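PDB 3MI6: alpha-galactosidase from Lactobacillus brevis, which probably hydrolyses alpha-D-galactosides, releasing terminal, non-reducing alpha-D-galactose residues. Local coordinates for residues Ala296-Tyr300 with Gln311-Tyr316; Leu14-Thr19 with Ile153-Val159; Tyr567-Met571 with Leu632-Phe638. All blocks are in the same frame, centred on the assembly; numbering follows the deposited sequence.

Overall arrangement
Contacts 1 and 2 meet on the large antiparallel sheet of the N-terminal domain, their centres about 10 Å apart, and touch through Phe-315 and Phe-154. Contact 1 is the buried one: a sheet strand packs on helix 305-319 mainly through apolar groups, with one glutamine amide at its polar end. Contact 2 lies further out and is partly buried; two turns at strand ends are tied by carboxylates, histidines and a threonine. Contact 3, also partly buried, sits about 15 Å from contact 1 on the barrel side of the same helix, where Ala-313 meets Pro-568. Like contact 1 it uses a glutamine amide, but both acceptors are backbone carbonyls at a helix end and packing is slighter.

Contact 1 (Ala296-Tyr300 with Gln311-Tyr316); sequences AILSY and QMASFY
Gln-311 sets out from its helix with CG between the backbone N and the carbonyl carbon (chi1 64°) and then runs extended, which carries its amide to Ser-299 and Tyr-300 on the strand; the hydroxyl of Ser-299, anti to its own backbone N at -157°, is turned to receive it. The two N-H groups of NE2 are shared out. One goes to Ser-299 OG, the other to the backbone O of Tyr-300, each 3.1 Å from Gln-311 NE2. Both acceptors lie in the amide plane, but the amide reaches the Tyr-300 carbonyl from well above that carbonyl's own plane. Ser-299 OG has a further, weak bond to Asp-158 O. A leucine in place of Gln-311 would probably leave the Tyr-300 carbonyl and the Ser-299 hydroxyl without this donor in a buried setting.

Beyond the amide the contact is apolar. Met-312, a selenomethionine, bends at its last torsion and brings CE to within 3.6 Å of Ser-299 CB. The same methyl touches Ile-297 CG2 at 4.0 Å. Beta-branched Ile-297 suits this place because its two arms diverge: CG2 meets that methyl, while the CG1-CD1 arm runs between two rings, CD1 3.8 Å from Phe-315 CE2 and CG1 at the ring edge of Tyr-316, 4.1 Å from its CE1. Val-159 and Val-161 of neighbouring strand 159-167 extend this surface under Phe-315, whose ring meets Phe-154 edge-to-face.

The axes of the short segments come within 10.1 Å at 143°, so the helix runs obliquely antiparallel to the strand on one side of the sheet. Strand 290-301, the last of the large antiparallel sheet in chain order, lies between strands 159-167 and 247-252, and helix 305-319 follows on the way to the family 36 TIM barrel.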
loop_
_atom_site.group_PDB
_atom_site.type_symbol
_atom_site.label_atom_id
_atom_site.label_comp_id
_atom_site.label_asym_id
_atom_site.label_seq_id
_atom_site.Cartn_x
_atom_site.Cartn_y
_atom_site.Cartn_z
ATOM N N ALA D 296 7.974 -33.093 -7.282
ATOM C CA ALA D 296 7.916 -31.644 -7.102
ATOM C C ALA D 296 9.074 -30.999 -7.846
ATOM O O ALA D 296 10.202 -31.442 -7.708
ATOM C CB ALA D 296 7.978 -31.299 -5.620
ATOM N N ILE D 297 8.798 -29.969 -8.645
ATOM C CA ILE D 297 9.855 -29.126 -9.249
ATOM C C ILE D 297 10.158 -27.902 -8.379
ATOM O O ILE D 297 9.258 -27.146 -8.052
ATOM C CB ILE D 297 9.471 -28.584 -10.653
ATOM C CG1 ILE D 297 8.879 -29.673 -11.555
ATOM C CG2 ILE D 297 10.668 -27.940 -11.308
ATOM C CD1 ILE D 297 9.780 -30.859 -11.774
ATOM N N LEU D 298 11.422 -27.720 -8.011
ATOM C CA LEU D 298 11.861 -26.560 -7.235
ATOM C C LEU D 298 12.911 -25.739 -7.992
ATOM O O LEU D 298 13.677 -26.269 -8.805
ATOM C CB LEU D 298 12.440 -26.989 -5.897
ATOM C CG LEU D 298 11.539 -26.857 -4.673
ATOM C CD1 LEU D 298 10.332 -27.776 -4.830
ATOM C CD2 LEU D 298 12.287 -27.210 -3.400
ATOM N N SER D 299 12.946 -24.437 -7.722
ATOM C CA SER D 299 13.825 -23.536 -8.457
ATOM C C SER D 299 13.969 -22.177 -7.776
ATOM O O SER D 299 13.058 -21.700 -7.086
ATOM C CB SER D 299 13.319 -23.355 -9.887
ATOM O OG SER D 299 14.369 -22.943 -10.728
ATOM N N TYR D 300 15.130 -21.569 -7.970
ATOM C CA TYR D 300 15.398 -20.262 -7.427
ATOM C C TYR D 300 16.209 -19.466 -8.434
ATOM O O TYR D 300 16.874 -20.032 -9.297
ATOM C CB TYR D 300 16.159 -20.354 -6.113
ATOM C CG TYR D 300 16.702 -19.010 -5.648
ATOM C CD1 TYR D 300 17.881 -18.492 -6.179
ATOM C CD2 TYR D 300 16.035 -18.261 -4.679
ATOM C CE1 TYR D 300 18.378 -17.274 -5.776
ATOM C CE2 TYR D 300 16.530 -17.033 -4.257
ATOM C CZ TYR D 300 17.705 -16.544 -4.812
ATOM O OH TYR D 300 18.204 -15.321 -4.408
ATOM N N GLN D 311 14.210 -20.573 -17.304
ATOM C CA GLN D 311 14.990 -21.759 -16.965
ATOM C C GLN D 311 14.066 -22.928 -16.712
ATOM O O GLN D 311 14.204 -23.967 -17.341
ATOM C CB GLN D 311 15.909 -21.515 -15.763
ATOM C CG GLN D 311 15.222 -21.219 -14.423
ATOM C CD GLN D 311 16.165 -20.531 -13.442
ATOM O OE1 GLN D 311 17.064 -19.793 -13.852
ATOM N NE2 GLN D 311 15.975 -20.771 -12.157
HETATM N N MSE D 312 13.109 -22.771 -15.806
HETATM C CA MSE D 312 12.109 -23.804 -15.631
HETATM C C MSE D 312 11.550 -24.288 -16.965
HETATM O O MSE D 312 11.290 -25.478 -17.121
HETATM C CB MSE D 312 10.997 -23.345 -14.711
HETATM C CG MSE D 312 11.332 -23.592 -13.257
HETATM SE SE MSE D 312 10.176 -22.659 -12.013
HETATM C CE MSE D 312 9.852 -24.082 -10.720
ATOM N N ALA D 313 11.410 -23.387 -17.935
ATOM C CA ALA D 313 10.876 -23.769 -19.238
ATOM C C ALA D 313 11.893 -24.521 -20.070
ATOM O O ALA D 313 11.534 -25.411 -20.829
ATOM C CB ALA D 313 10.362 -22.565 -19.998
ATOM N N SER D 314 13.160 -24.162 -19.937
ATOM C CA SER D 314 14.213 -24.941 -20.568
ATOM C C SER D 314 14.345 -26.304 -19.918
ATOM O O SER D 314 14.677 -27.293 -20.571
ATOM C CB SER D 314 15.550 -24.213 -20.502
ATOM O OG SER D 314 15.864 -23.732 -21.794
ATOM N N PHE D 315 14.094 -26.347 -18.617
ATOM C CA PHE D 315 14.120 -27.608 -17.923
ATOM C C PHE D 315 12.996 -28.512 -18.427
ATOM O O PHE D 315 13.225 -29.700 -18.670
ATOM C CB PHE D 315 14.028 -27.415 -16.414
ATOM C CG PHE D 315 13.727 -28.682 -15.664
ATOM C CD1 PHE D 315 14.746 -29.553 -15.318
ATOM C CD2 PHE D 315 12.422 -29.005 -15.321
ATOM C CE1 PHE D 315 14.480 -30.725 -14.634
ATOM C CE2 PHE D 315 12.141 -30.171 -14.636
ATOM C CZ PHE D 315 13.181 -31.042 -14.289
ATOM N N TYR D 316 11.796 -27.953 -18.603
ATOM C CA TYR D 316 10.648 -28.766 -19.026
ATOM C C TYR D 316 10.836 -29.296 -20.446
ATOM O O TYR D 316 10.452 -30.420 -20.746
ATOM C CB TYR D 316 9.313 -28.013 -18.927
ATOM C CG TYR D 316 8.936 -27.502 -17.551
ATOM C CD1 TYR D 316 9.099 -28.293 -16.418
ATOM C CD2 TYR D 316 8.367 -26.233 -17.392
ATOM C CE1 TYR D 316 8.741 -27.821 -15.156
ATOM C CE2 TYR D 316 8.011 -25.754 -16.146
ATOM C CZ TYR D 316 8.199 -26.547 -15.027
ATOM O OH TYR D 316 7.849 -26.064 -13.777
#

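Contact 2 (Leu14-Thr19 with Ile153-Val159); sequences LQTDHT and IFPHQDV
Asp-17 and Pro-155 join two chain turns at the ends of their strands, the amide N of Asp-17 pointing almost straight (172°) at Pro-155 O, 2.9 Å away. Asp-158, in the left-handed helical region of backbone angles, reaches across to the turn formed by residues 16-19. Its OD1 accepts twice: from Thr-16 OG1 at 3.1 Å on the anti side, and from His-18 N, 3.0 Å from Asp-158 OD1, on the syn side. The other oxygen, OD2, offers its syn lone pair to His-18 ND1 at 2.8 Å, ring and carboxylate standing 74° apart. Threonine suits its place because OG1 also accepts from Thr-19 N, closing an ST motif. On the outer side Asp-17 OD2 accepts a hydrogen bond from His-156 ND1, 3.0 Å away and in the ring plane, while NE2 of that histidine is hydrogen-bonded to Asp-130. Beneath these polar groups Ile-153 lays CD1 and CG1 along Leu-14, joining the small N-terminal sheet to the larger one. Three bonds hold the Asp-158 carboxylate and would fix its rotation, and the pairing of His-156 with two aspartates would probably favour its doubly protonated, positively charged form.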
loop_
_atom_site.group_PDB
_atom_site.type_symbol
_atom_site.label_atom_id
_atom_site.label_comp_id
_atom_site.label_asym_id
_atom_site.label_seq_id
_atom_site.Cartn_x
_atom_site.Cartn_y
_atom_site.Cartn_z
ATOM N N LEU D 14 23.566 -29.794 -2.446
ATOM C CA LEU D 14 23.305 -29.756 -3.875
ATOM C C LEU D 14 23.708 -28.398 -4.529
ATOM O O LEU D 14 23.331 -27.321 -4.045
ATOM C CB LEU D 14 21.822 -30.053 -4.100
ATOM C CG LEU D 14 21.330 -31.504 -3.924
ATOM C CD1 LEU D 14 21.440 -31.998 -2.497
ATOM C CD2 LEU D 14 19.888 -31.660 -4.435
ATOM N N GLN D 15 24.488 -28.454 -5.610
ATOM C CA GLN D 15 24.899 -27.254 -6.350
ATOM C C GLN D 15 24.477 -27.272 -7.810
ATOM O O GLN D 15 24.899 -28.140 -8.587
ATOM C CB GLN D 15 26.409 -27.042 -6.295
ATOM C CG GLN D 15 26.924 -26.535 -4.963
ATOM C CD GLN D 15 28.324 -25.987 -5.083
ATOM O OE1 GLN D 15 29.140 -26.518 -5.829
ATOM N NE2 GLN D 15 28.608 -24.913 -4.362
ATOM N N THR D 16 23.640 -26.307 -8.179
ATOM C CA THR D 16 23.329 -26.072 -9.576
ATOM C C THR D 16 24.308 -24.997 -10.068
ATOM O O THR D 16 25.219 -24.596 -9.331
ATOM C CB THR D 16 21.861 -25.630 -9.754
ATOM O OG1 THR D 16 21.524 -24.652 -8.762
ATOM C CG2 THR D 16 20.938 -26.799 -9.575
ATOM N N ASP D 17 24.152 -24.527 -11.295
ATOM C CA ASP D 17 25.005 -23.444 -11.734
ATOM C C ASP D 17 24.995 -22.225 -10.785
ATOM O O ASP D 17 26.041 -21.594 -10.581
ATOM C CB ASP D 17 24.691 -23.051 -13.174
ATOM C CG ASP D 17 25.181 -24.085 -14.166
ATOM O OD1 ASP D 17 25.886 -25.013 -13.713
ATOM O OD2 ASP D 17 24.874 -23.981 -15.379
ATOM N N HIS D 18 23.847 -21.915 -10.171
ATOM C CA HIS D 18 23.737 -20.689 -9.370
ATOM C C HIS D 18 23.101 -20.853 -7.990
ATOM O O HIS D 18 23.061 -19.902 -7.208
ATOM C CB HIS D 18 23.026 -19.589 -10.168
ATOM C CG HIS D 18 23.560 -19.428 -11.555
ATOM N ND1 HIS D 18 23.013 -20.073 -12.642
ATOM C CD2 HIS D 18 24.615 -18.722 -12.028
ATOM C CE1 HIS D 18 23.703 -19.765 -13.727
ATOM N NE2 HIS D 18 24.679 -18.944 -13.383
ATOM N N THR D 19 22.613 -22.047 -7.675
ATOM C CA THR D 19 21.982 -22.245 -6.374
ATOM C C THR D 19 22.645 -23.308 -5.479
ATOM O O THR D 19 23.413 -24.156 -5.948
ATOM C CB THR D 19 20.448 -22.477 -6.521
ATOM O OG1 THR D 19 20.158 -23.846 -6.818
ATOM C CG2 THR D 19 19.894 -21.611 -7.638
ATOM N N ILE D 153 19.474 -33.234 -8.965
ATOM C CA ILE D 153 20.022 -31.966 -9.416
ATOM C C ILE D 153 20.019 -31.861 -10.939
ATOM O O ILE D 153 20.397 -32.794 -11.636
ATOM C CB ILE D 153 21.459 -31.767 -8.894
ATOM C CG1 ILE D 153 21.430 -31.146 -7.504
ATOM C CG2 ILE D 153 22.259 -30.829 -9.779
ATOM C CD1 ILE D 153 22.640 -30.278 -7.242
ATOM N N PHE D 154 19.576 -30.720 -11.450
ATOM C CA PHE D 154 19.670 -30.414 -12.876
ATOM C C PHE D 154 20.385 -29.080 -13.033
ATOM O O PHE D 154 19.773 -28.073 -13.365
ATOM C CB PHE D 154 18.283 -30.323 -13.481
ATOM C CG PHE D 154 17.680 -31.648 -13.820
ATOM C CD1 PHE D 154 16.958 -32.338 -12.896
ATOM C CD2 PHE D 154 17.812 -32.178 -15.079
ATOM C CE1 PHE D 154 16.397 -33.526 -13.215
ATOM C CE2 PHE D 154 17.245 -33.371 -15.397
ATOM C CZ PHE D 154 16.539 -34.045 -14.466
ATOM N N PRO D 155 21.698 -29.078 -12.812
ATOM C CA PRO D 155 22.491 -27.871 -12.583
ATOM C C PRO D 155 22.282 -26.771 -13.614
ATOM O O PRO D 155 22.318 -25.597 -13.244
ATOM C CB PRO D 155 23.923 -28.383 -12.674
ATOM C CG PRO D 155 23.816 -29.680 -13.432
ATOM C CD PRO D 155 22.546 -30.267 -12.974
ATOM N N HIS D 156 22.067 -27.120 -14.877
ATOM C CA HIS D 156 22.081 -26.081 -15.922
ATOM C C HIS D 156 20.777 -25.265 -16.091
ATOM O O HIS D 156 20.747 -24.263 -16.808
ATOM C CB HIS D 156 22.598 -26.642 -17.263
ATOM C CG HIS D 156 23.917 -27.341 -17.143
ATOM N ND1 HIS D 156 25.024 -26.747 -16.574
ATOM C CD2 HIS D 156 24.299 -28.593 -17.491
ATOM C CE1 HIS D 156 26.032 -27.602 -16.579
ATOM N NE2 HIS D 156 25.617 -28.727 -17.131
ATOM N N GLN D 157 19.708 -25.689 -15.426
ATOM C CA GLN D 157 18.477 -24.925 -15.442
ATOM C C GLN D 157 18.154 -24.522 -14.009
ATOM O O GLN D 157 17.072 -24.035 -13.715
ATOM C CB GLN D 157 17.339 -25.736 -16.059
ATOM C CG GLN D 157 17.584 -26.200 -17.473
ATOM C CD GLN D 157 18.406 -27.473 -17.558
ATOM O OE1 GLN D 157 18.423 -28.272 -16.623
ATOM N NE2 GLN D 157 19.094 -27.670 -18.689
ATOM N N ASP D 158 19.094 -24.751 -13.110
ATOM C CA ASP D 158 18.904 -24.352 -11.719
ATOM C C ASP D 158 17.706 -25.028 -11.036
ATOM O O ASP D 158 17.204 -24.549 -10.028
ATOM C CB ASP D 158 18.848 -22.821 -11.613
ATOM C CG ASP D 158 20.254 -22.174 -11.669
ATOM O OD1 ASP D 158 21.224 -22.819 -11.196
ATOM O OD2 ASP D 158 20.391 -21.025 -12.164
ATOM N N VAL D 159 17.299 -26.172 -11.581
ATOM C CA VAL D 159 16.198 -26.975 -11.054
ATOM C C VAL D 159 16.657 -28.117 -10.149
ATOM O O VAL D 159 17.561 -28.866 -10.496
ATOM C CB VAL D 159 15.435 -27.652 -12.201
ATOM C CG1 VAL D 159 14.497 -28.727 -11.659
ATOM C CG2 VAL D 159 14.680 -26.624 -13.031
HETATM O O HOH W 1 17.684 -24.207 -7.581
#

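Contact 3 (Tyr567-Met571 with Leu632-Phe638); sequences YPQAM and LFQFGKF
Gln-569 NE2 gives both hydrogen bonds that pass directly between the two segments, to Gly-636 O at 2.9 Å and to Phe-633 O at 3.1 Å. Both acceptors lie in the amide plane; the donor is tilted 16° from the carbonyl plane of Gly-636 but stands well above that of Phe-633. A bend at chi2 (-85°) folds the side chain over the helix end, where its amide serves one carbonyl of the last helical turn (Phe-633) and one just after it (Gly-636), no further turn supplying donors. A water bridges the two backbones, accepting from Ala-570 N at 3.1 Å and donating to Gln-634 O. Residues 567-571 form the loop entering barrel strand 572-576, at the end of the TIM barrel remote from the catalytic strand C termini; residues 632-638 pass from helix 630-635 into the first strand of the C-terminal sheet. Glycine fits the helix exit, since a CB there would probably come too close to Leu-632 O. Gln-569 OE1 rests 3.6 Å from Phe-638 CB, the two side chains crossing at a slant, amide and ring planes 50° apart, with Val-656 packing on both. Small Ala-570 places CB 3.9 Å from Phe-635 CE1.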
loop_
_atom_site.group_PDB
_atom_site.type_symbol
_atom_site.label_atom_id
_atom_site.label_comp_id
_atom_site.label_asym_id
_atom_site.label_seq_id
_atom_site.Cartn_x
_atom_site.Cartn_y
_atom_site.Cartn_z
ATOM N N TYR D 567 4.388 -21.747 -17.511
ATOM C CA TYR D 567 4.410 -22.572 -18.708
ATOM C C TYR D 567 4.772 -21.794 -19.983
ATOM O O TYR D 567 4.173 -20.777 -20.294
ATOM C CB TYR D 567 3.069 -23.322 -18.839
ATOM C CG TYR D 567 2.583 -23.954 -17.533
ATOM C CD1 TYR D 567 2.829 -25.279 -17.246
ATOM C CD2 TYR D 567 1.876 -23.217 -16.598
ATOM C CE1 TYR D 567 2.380 -25.852 -16.070
ATOM C CE2 TYR D 567 1.436 -23.767 -15.426
ATOM C CZ TYR D 567 1.689 -25.084 -15.156
ATOM O OH TYR D 567 1.243 -25.646 -13.969
ATOM N N PRO D 568 5.759 -22.300 -20.732
ATOM C CA PRO D 568 6.233 -21.708 -21.988
ATOM C C PRO D 568 5.159 -21.768 -23.054
ATOM O O PRO D 568 4.324 -22.655 -23.016
ATOM C CB PRO D 568 7.382 -22.621 -22.403
ATOM C CG PRO D 568 7.615 -23.574 -21.236
ATOM C CD PRO D 568 6.375 -23.612 -20.454
ATOM N N GLN D 569 5.197 -20.853 -24.011
ATOM C CA GLN D 569 4.157 -20.765 -25.033
ATOM C C GLN D 569 4.005 -22.028 -25.877
ATOM O O GLN D 569 2.951 -22.265 -26.454
ATOM C CB GLN D 569 4.393 -19.560 -25.947
ATOM C CG GLN D 569 5.627 -19.666 -26.783
ATOM C CD GLN D 569 6.872 -19.206 -26.071
ATOM O OE1 GLN D 569 6.938 -19.213 -24.846
ATOM N NE2 GLN D 569 7.876 -18.793 -26.841
ATOM N N ALA D 570 5.062 -22.827 -25.967
ATOM C CA ALA D 570 4.993 -24.083 -26.701
ATOM C C ALA D 570 3.818 -24.946 -26.220
ATOM O O ALA D 570 3.220 -25.692 -26.996
ATOM C CB ALA D 570 6.306 -24.842 -26.558
HETATM N N MSE D 571 3.485 -24.808 -24.943
HETATM C CA MSE D 571 2.461 -25.617 -24.306
HETATM C C MSE D 571 1.019 -25.103 -24.492
HETATM O O MSE D 571 0.056 -25.838 -24.244
HETATM C CB MSE D 571 2.778 -25.747 -22.821
HETATM C CG MSE D 571 4.078 -26.490 -22.518
HETATM SE SE MSE D 571 4.364 -26.678 -20.587
HETATM C CE MSE D 571 6.159 -27.504 -20.599
ATOM N N LEU D 632 10.464 -19.090 -33.805
ATOM C CA LEU D 632 10.598 -17.967 -32.891
ATOM C C LEU D 632 9.393 -17.889 -31.934
ATOM O O LEU D 632 9.545 -17.819 -30.712
ATOM C CB LEU D 632 10.722 -16.689 -33.715
ATOM C CG LEU D 632 11.026 -15.384 -32.986
ATOM C CD1 LEU D 632 12.197 -15.561 -32.031
ATOM C CD2 LEU D 632 11.295 -14.250 -33.971
ATOM N N PHE D 633 8.196 -17.926 -32.514
ATOM C CA PHE D 633 6.950 -17.791 -31.773
ATOM C C PHE D 633 6.728 -18.937 -30.785
ATOM O O PHE D 633 6.445 -18.733 -29.607
ATOM C CB PHE D 633 5.784 -17.730 -32.749
ATOM C CG PHE D 633 5.477 -16.347 -33.264
ATOM C CD1 PHE D 633 5.287 -15.296 -32.397
ATOM C CD2 PHE D 633 5.337 -16.117 -34.617
ATOM C CE1 PHE D 633 4.990 -14.045 -32.862
ATOM C CE2 PHE D 633 5.040 -14.863 -35.089
ATOM C CZ PHE D 633 4.868 -13.829 -34.211
ATOM N N GLN D 634 6.876 -20.158 -31.269
ATOM C CA GLN D 634 6.671 -21.320 -30.427
ATOM C C GLN D 634 7.799 -21.619 -29.431
ATOM O O GLN D 634 7.510 -21.989 -28.304
ATOM C CB GLN D 634 6.368 -22.542 -31.293
ATOM C CG GLN D 634 5.083 -22.408 -32.095
ATOM C CD GLN D 634 4.840 -23.639 -32.932
ATOM O OE1 GLN D 634 5.714 -24.502 -33.023
ATOM N NE2 GLN D 634 3.657 -23.746 -33.532
ATOM N N PHE D 635 9.068 -21.466 -29.814
ATOM C CA PHE D 635 10.165 -21.927 -28.936
ATOM C C PHE D 635 11.151 -20.858 -28.470
ATOM O O PHE D 635 12.003 -21.127 -27.611
ATOM C CB PHE D 635 10.939 -23.096 -29.560
ATOM C CG PHE D 635 10.069 -24.219 -30.010
ATOM C CD1 PHE D 635 9.424 -25.028 -29.079
ATOM C CD2 PHE D 635 9.886 -24.474 -31.364
ATOM C CE1 PHE D 635 8.625 -26.068 -29.481
ATOM C CE2 PHE D 635 9.079 -25.519 -31.781
ATOM C CZ PHE D 635 8.445 -26.324 -30.838
ATOM N N GLY D 636 11.040 -19.657 -29.033
ATOM C CA GLY D 636 11.881 -18.549 -28.623
ATOM C C GLY D 636 11.770 -18.220 -27.151
ATOM O O GLY D 636 10.749 -18.470 -26.521
ATOM N N LYS D 637 12.834 -17.661 -26.596
ATOM C CA LYS D 637 12.864 -17.319 -25.182
ATOM C C LYS D 637 11.842 -16.210 -24.910
ATOM O O LYS D 637 11.766 -15.218 -25.648
ATOM C CB LYS D 637 14.282 -16.907 -24.761
ATOM C CG LYS D 637 14.438 -16.690 -23.267
ATOM C CD LYS D 637 15.856 -16.306 -22.878
ATOM C CE LYS D 637 16.787 -17.510 -22.959
ATOM N NZ LYS D 637 18.036 -17.250 -22.178
ATOM N N PHE D 638 11.057 -16.381 -23.851
ATOM C CA PHE D 638 9.892 -15.536 -23.622
ATOM C C PHE D 638 10.115 -14.529 -22.504
ATOM O O PHE D 638 10.393 -14.886 -21.359
ATOM C CB PHE D 638 8.673 -16.415 -23.310
ATOM C CG PHE D 638 7.353 -15.680 -23.284
ATOM C CD1 PHE D 638 6.832 -15.197 -22.091
ATOM C CD2 PHE D 638 6.601 -15.534 -24.438
ATOM C CE1 PHE D 638 5.593 -14.542 -22.062
ATOM C CE2 PHE D 638 5.366 -14.878 -24.409
ATOM C CZ PHE D 638 4.864 -14.384 -23.220
HETATM O O HOH W 2 8.104 -22.184 -25.836
#